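Local coordinates for protein peptide chain release factor 2 (Thermus thermophilus, PDB 2IHR) that directs termination of translation at the stop codons UGA and UAA, bringing its GGQ peptide-hydrolysis motif into the peptidyl-transferase centre of the ribosome, at residues Met135-Arg138 against Met139-Phe143; Pro158-Ala162 against Gly163-Ala167; Ser181-Ala184 against Gly185-Leu189. One frame throughout, in Å; residues are numbered along the deposited sequence.

Contact 1: residues Met135-Arg138 against Met139-Phe143; sequences MLLR and MYTRF
M135 to R138 and M139 to F143 are successive turns of helix 127-145, tied by i to i+4 amide bonds: M139 N to M135 O at 2.8 Å, Y140 N to L136 O, T141 N to L137 O and R142 N to R138 O. The carbonyl of L137 carries a second load. T141 turns its hydroxyl back along the helix, OG1 beside its own backbone N (chi1 -73°), and OG1 donates to L137 O at 2.8 Å. The amide N and OG1 of T141 reach that oxygen from opposite faces of the carbonyl plane, so two donors share one acceptor. L137 CD2 approaches the same OG1 to 3.5 Å, the two side chains running at a slant to each other.

A different face of the helix is apolar. L136 and M139 run side by side in the same direction, and methyl meets methyl at 3.8 Å between L136 CD2 and M139 CE. M139 is extended until a bend at chi3 (80°) brings CE 3.4 Å above the plane of the Y140 ring, offset toward its rim. One turn on from L136, Y140 sets CE2 4.2 Å from L136 CB, while its hydroxyl has its partner in E183. Y314 of strand 312-315 packs on both L136 and M139. R138 and R142 instead send their charged ends to E134 and to E145 and D338.

The chemistry thus divides by face: L136, M139 and Y140 are buried against the sheet and neighbouring loops, whereas the partly exposed T141 satisfies its hydroxyl as a donor within the helix itself, on a main-chain oxygen already used by an amide.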
# COMPACT_ATOMS: atom_id res chain seq x y z
N MET A 135 -2.22 -11.48 -14.46
CA MET A 135 -1.03 -10.73 -14.80
C MET A 135 -0.67 -9.72 -13.74
O MET A 135 0.51 -9.58 -13.35
CB MET A 135 -1.21 -10.04 -16.15
CG MET A 135 -1.28 -11.03 -17.36
SD MET A 135 -0.99 -10.11 -18.90
CE MET A 135 -2.54 -10.36 -19.72
N LEU A 136 -1.69 -9.00 -13.29
CA LEU A 136 -1.49 -8.02 -12.24
C LEU A 136 -1.03 -8.78 -10.97
O LEU A 136 -0.15 -8.28 -10.26
CB LEU A 136 -2.81 -7.27 -12.01
CG LEU A 136 -3.29 -6.27 -13.09
CD1 LEU A 136 -4.81 -6.02 -12.96
CD2 LEU A 136 -2.53 -4.94 -12.94
N LEU A 137 -1.62 -9.96 -10.70
CA LEU A 137 -1.29 -10.79 -9.53
C LEU A 137 0.20 -11.16 -9.55
O LEU A 137 0.87 -11.12 -8.55
CB LEU A 137 -2.09 -12.11 -9.53
CG LEU A 137 -2.44 -12.87 -8.20
CD1 LEU A 137 -2.37 -14.37 -8.43
CD2 LEU A 137 -1.55 -12.49 -7.06
N ARG A 138 0.67 -11.56 -10.72
CA ARG A 138 2.06 -11.92 -10.93
C ARG A 138 2.90 -10.63 -10.73
O ARG A 138 4.01 -10.63 -10.13
CB ARG A 138 2.18 -12.45 -12.35
CG ARG A 138 3.18 -13.56 -12.56
CD ARG A 138 2.45 -14.83 -12.96
NE ARG A 138 1.73 -14.65 -14.21
CZ ARG A 138 1.01 -15.58 -14.82
NH1 ARG A 138 0.89 -16.80 -14.29
NH2 ARG A 138 0.40 -15.28 -15.96
N MET A 139 2.37 -9.50 -11.22
CA MET A 139 3.10 -8.27 -11.08
C MET A 139 3.30 -7.95 -9.63
O MET A 139 4.43 -7.71 -9.20
CB MET A 139 2.37 -7.15 -11.76
CG MET A 139 3.03 -5.78 -11.69
SD MET A 139 2.09 -4.53 -12.61
CE MET A 139 0.94 -4.22 -11.51
N TYR A 140 2.23 -7.93 -8.86
CA TYR A 140 2.36 -7.61 -7.44
C TYR A 140 3.11 -8.70 -6.66
O TYR A 140 3.75 -8.44 -5.66
CB TYR A 140 0.96 -7.38 -6.85
CG TYR A 140 0.30 -6.15 -7.40
CD1 TYR A 140 0.91 -4.92 -7.28
CD2 TYR A 140 -0.90 -6.21 -8.11
CE1 TYR A 140 0.38 -3.79 -7.85
CE2 TYR A 140 -1.46 -5.07 -8.68
CZ TYR A 140 -0.80 -3.86 -8.56
OH TYR A 140 -1.28 -2.72 -9.20
N THR A 141 3.03 -9.93 -7.12
CA THR A 141 3.72 -10.99 -6.42
C THR A 141 5.20 -10.80 -6.68
O THR A 141 6.00 -10.87 -5.77
CB THR A 141 3.25 -12.37 -6.89
OG1 THR A 141 1.93 -12.61 -6.39
CG2 THR A 141 4.11 -13.44 -6.34
N ARG A 142 5.57 -10.52 -7.93
CA ARG A 142 6.98 -10.27 -8.25
C ARG A 142 7.42 -9.01 -7.51
O ARG A 142 8.58 -8.90 -7.09
CB ARG A 142 7.23 -10.08 -9.77
CG ARG A 142 7.16 -11.31 -10.64
CD ARG A 142 8.43 -12.20 -10.45
NE ARG A 142 9.63 -11.56 -10.99
CZ ARG A 142 10.57 -10.99 -10.25
NH1 ARG A 142 10.45 -11.01 -8.92
NH2 ARG A 142 11.57 -10.29 -10.84
N PHE A 143 6.51 -8.05 -7.37
CA PHE A 143 6.86 -6.80 -6.70
C PHE A 143 7.27 -7.09 -5.27
O PHE A 143 8.28 -6.59 -4.78
CB PHE A 143 5.69 -5.83 -6.67
CG PHE A 143 5.90 -4.68 -5.74
CD1 PHE A 143 6.86 -3.70 -6.03
CD2 PHE A 143 5.21 -4.61 -4.55
CE1 PHE A 143 7.13 -2.66 -5.12
CE2 PHE A 143 5.47 -3.57 -3.62
CZ PHE A 143 6.44 -2.60 -3.91

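Contact 2: residues Pro158-Ala162 against Gly163-Ala167; sequences PGPEA and GIDYA
A beta hairpin connects strands 150-158 and 164-172, and its turn brings P158 and G159 back against G163 to D165. Within the two segments the pairing is P158 with I164, an antiparallel non-hydrogen-bonded pair whose CA atoms are 4.0 Å apart and whose side chains diverge; the backbone bonds of D165 and Y166 with T157 continue it. On the loop side of the pair, G159 N donates to G163 O at 2.6 Å, with an N-H...O angle of 156°. This bond closes the loop that runs through P160, E161 and A162.

Glycines occupy both ends of the bond. At G163 phi is +55°, a conformation that favours glycine, while a beta carbon on G159 would run into A162 O. D165 points its side chain toward the loop, and its CG comes 3.7 Å from G159 CA. The side chains of D165 and P160 cross at about a right angle, but the modelled approach of OD2 to the proline ring is too close to be trusted, which leaves the position of that carboxylate oxygen doubtful.

D165 and Y166 both face T157, a classic beta bulge that interrupts the second strand as the chain turns a corner at D165. The hairpin lies at the surface on the outer edge of the large mixed sheet, where 150-158 is the outermost strand. I164 alone of the touching residues is buried, touching L156 of that strand and A133 of helix 127-145, and its backbone bonds to C130 of the helix. A162 touches T127 nearer the helix start, while A167 passes on to pair with I120 of strand 115-122.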
# COMPACT_ATOMS: atom_id res chain seq x y z
N PRO A 158 -9.90 -19.52 -9.76
CA PRO A 158 -9.56 -19.55 -11.19
C PRO A 158 -10.76 -19.21 -12.05
O PRO A 158 -11.90 -19.36 -11.60
CB PRO A 158 -9.11 -20.98 -11.39
CG PRO A 158 -10.00 -21.74 -10.43
CD PRO A 158 -9.87 -20.87 -9.18
N GLY A 159 -10.49 -18.76 -13.27
CA GLY A 159 -11.54 -18.34 -14.19
C GLY A 159 -12.15 -19.46 -15.01
O GLY A 159 -11.53 -20.52 -15.19
N PRO A 160 -13.38 -19.25 -15.53
CA PRO A 160 -14.02 -20.30 -16.32
C PRO A 160 -13.09 -20.92 -17.35
O PRO A 160 -12.72 -22.08 -17.22
CB PRO A 160 -15.25 -19.61 -16.95
CG PRO A 160 -15.08 -18.13 -16.62
CD PRO A 160 -14.27 -18.08 -15.37
N GLU A 161 -12.70 -20.12 -18.34
CA GLU A 161 -11.80 -20.58 -19.40
C GLU A 161 -10.30 -20.35 -19.12
O GLU A 161 -9.45 -21.18 -19.49
CB GLU A 161 -12.20 -19.92 -20.72
CG GLU A 161 -13.54 -20.37 -21.26
CD GLU A 161 -13.96 -19.56 -22.47
OE1 GLU A 161 -13.16 -19.45 -23.43
OE2 GLU A 161 -15.10 -19.04 -22.47
N ALA A 162 -9.96 -19.24 -18.48
CA ALA A 162 -8.55 -18.94 -18.19
C ALA A 162 -8.37 -17.91 -17.11
O ALA A 162 -9.32 -17.25 -16.67
CB ALA A 162 -7.83 -18.47 -19.47
N GLY A 163 -7.12 -17.77 -16.70
CA GLY A 163 -6.77 -16.79 -15.70
C GLY A 163 -7.58 -16.93 -14.46
O GLY A 163 -8.19 -17.97 -14.22
N ILE A 164 -7.62 -15.87 -13.68
CA ILE A 164 -8.34 -15.92 -12.44
C ILE A 164 -9.62 -15.09 -12.40
O ILE A 164 -9.75 -14.12 -13.14
CB ILE A 164 -7.41 -15.49 -11.30
CG1 ILE A 164 -6.94 -14.03 -11.53
CG2 ILE A 164 -6.29 -16.51 -11.19
CD1 ILE A 164 -6.25 -13.40 -10.35
N ASP A 165 -10.54 -15.50 -11.53
CA ASP A 165 -11.80 -14.80 -11.38
C ASP A 165 -11.80 -13.97 -10.13
O ASP A 165 -12.66 -13.11 -9.91
CB ASP A 165 -12.97 -15.76 -11.33
CG ASP A 165 -13.73 -15.81 -12.63
OD1 ASP A 165 -14.12 -14.74 -13.16
OD2 ASP A 165 -13.95 -16.93 -13.12
N TYR A 166 -10.79 -14.24 -9.30
CA TYR A 166 -10.62 -13.52 -8.06
C TYR A 166 -9.31 -13.96 -7.40
O TYR A 166 -8.85 -15.10 -7.58
CB TYR A 166 -11.83 -13.80 -7.17
CG TYR A 166 -11.76 -13.27 -5.76
CD1 TYR A 166 -10.92 -13.86 -4.81
CD2 TYR A 166 -12.50 -12.13 -5.38
CE1 TYR A 166 -10.79 -13.33 -3.52
CE2 TYR A 166 -12.39 -11.58 -4.09
CZ TYR A 166 -11.51 -12.20 -3.17
OH TYR A 166 -11.32 -11.68 -1.90
N ALA A 167 -8.69 -13.05 -6.67
CA ALA A 167 -7.45 -13.37 -5.98
C ALA A 167 -7.33 -12.35 -4.89
O ALA A 167 -7.74 -11.21 -5.06
CB ALA A 167 -6.26 -13.28 -6.92

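Contact 3: residues Ser181-Ala184 against Gly185-Leu189; sequences SPEA and GVHRL
H187 reaches back from strand 185-190 to E183, closing a side-chain-to-backbone link across the turn that leads from the 3-10 segment 181-183 into the mixed sheet. H187 NE2 donates to E183 O at 3.0 Å with an N-H...O angle of 169°. The bond is well aligned at both ends: the donor lies in the carbonyl plane, and the oxygen sits at the ring edge only 7° out of the imidazole plane. With CG beside the backbone N and anti to the carbonyl carbon, the ring is directed back over the turn rather than along the strand.

The buried half is packed from outside the turn: L136 and Y140 of helix 127-145 and V208 of strand 201-213 touch the H187 side chain. Contact with the E183 side chain is loose by comparison; it crosses H187 at about a right angle, with OE1 4.1 Å from H187 CE1, and its OE2 is engaged in a salt bridge with R312. H187 ND1 is bonded to the hydroxyl of Y314; both ring nitrogens are therefore held, which fixes the rotation of the imidazole. A leucine in its place would probably leave the E183 carbonyl and the Y314 hydroxyl without their ring partner.

The other half is looser. A184 and G185 are partly exposed, and A184 makes no side-chain bond across the turn. G185 takes a phi of 151°, at which a beta carbon would be jammed against A184 O, so the sharp entry into the strand depends on the missing side chain. G185 N also lies 3.3 Å from E183 O, but at too poor an angle to bond, leaving that oxygen to H187 NE2 within the turn.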
# COMPACT_ATOMS: atom_id res chain seq x y z
N SER A 181 -0.50 1.11 -1.47
CA SER A 181 -1.71 1.89 -1.39
C SER A 181 -2.11 2.73 -2.63
O SER A 181 -3.27 2.77 -2.99
CB SER A 181 -1.69 2.72 -0.08
OG SER A 181 -0.82 3.84 -0.08
N PRO A 182 -1.15 3.35 -3.33
CA PRO A 182 -1.51 4.16 -4.49
C PRO A 182 -1.80 3.33 -5.73
O PRO A 182 -1.94 3.87 -6.84
CB PRO A 182 -0.29 5.03 -4.68
CG PRO A 182 0.83 4.08 -4.33
CD PRO A 182 0.30 3.45 -3.06
N GLU A 183 -1.88 2.03 -5.55
CA GLU A 183 -2.12 1.13 -6.65
C GLU A 183 -3.59 0.74 -6.74
O GLU A 183 -4.05 0.17 -7.73
CB GLU A 183 -1.25 -0.12 -6.44
CG GLU A 183 0.24 0.12 -6.61
CD GLU A 183 0.62 0.47 -8.06
OE1 GLU A 183 0.43 -0.40 -8.96
OE2 GLU A 183 1.10 1.61 -8.28
N ALA A 184 -4.31 1.00 -5.66
CA ALA A 184 -5.73 0.69 -5.64
C ALA A 184 -6.41 1.51 -6.76
O ALA A 184 -6.19 2.70 -6.92
CB ALA A 184 -6.27 1.05 -4.31
N GLY A 185 -7.23 0.86 -7.57
CA GLY A 185 -7.89 1.57 -8.64
C GLY A 185 -8.15 0.61 -9.78
O GLY A 185 -8.01 -0.61 -9.60
N VAL A 186 -8.53 1.15 -10.94
CA VAL A 186 -8.80 0.30 -12.10
C VAL A 186 -7.59 0.28 -13.07
O VAL A 186 -6.96 1.30 -13.35
CB VAL A 186 -10.11 0.74 -12.83
CG1 VAL A 186 -10.39 -0.17 -14.02
CG2 VAL A 186 -11.26 0.67 -11.87
N HIS A 187 -7.29 -0.88 -13.60
CA HIS A 187 -6.14 -0.99 -14.47
C HIS A 187 -6.58 -1.43 -15.84
O HIS A 187 -7.31 -2.43 -15.97
CB HIS A 187 -5.13 -1.99 -13.84
CG HIS A 187 -4.49 -1.48 -12.58
ND1 HIS A 187 -3.17 -1.09 -12.52
CD2 HIS A 187 -4.98 -1.31 -11.32
CE1 HIS A 187 -2.87 -0.72 -11.29
NE2 HIS A 187 -3.95 -0.84 -10.54
N ARG A 188 -6.15 -0.71 -16.87
CA ARG A 188 -6.55 -1.07 -18.23
C ARG A 188 -5.43 -1.67 -19.10
O ARG A 188 -4.29 -1.17 -19.14
CB ARG A 188 -7.15 0.14 -18.93
CG ARG A 188 -7.56 -0.15 -20.33
CD ARG A 188 -8.22 1.03 -20.95
NE ARG A 188 -7.27 2.07 -21.27
CZ ARG A 188 -7.11 2.56 -22.50
NH1 ARG A 188 -7.86 2.09 -23.49
NH2 ARG A 188 -6.23 3.53 -22.74
N LEU A 189 -5.80 -2.74 -19.82
CA LEU A 189 -4.93 -3.49 -20.70
C LEU A 189 -5.35 -3.42 -22.16
O LEU A 189 -6.48 -3.68 -22.50
CB LEU A 189 -4.91 -4.96 -20.27
CG LEU A 189 -3.73 -5.91 -20.67
CD1 LEU A 189 -4.24 -6.94 -21.64
CD2 LEU A 189 -2.56 -5.16 -21.22

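Contacts 1 and 3 are partly buried and meet directly, with centres 12 Å apart: Y140 OH lies 2.9 Å from E183 OE1, a probable hydrogen bond, and L136 packs on H187. Helix 127-145 is thereby joined to the turn entering strand 185-190. Contact 2 is a surface hairpin at the edge of the same sheet. It reaches contact 1 through packing of L137 on A167, but stays about 12 Å from contact 3 at the nearest atoms. Main-chain carbonyls accept side-chain donors in contacts 1 and 3, a threonine hydroxyl and an imidazole respectively, whereas the hydrogen bond between the two segments of contact 2 is main chain to main chain.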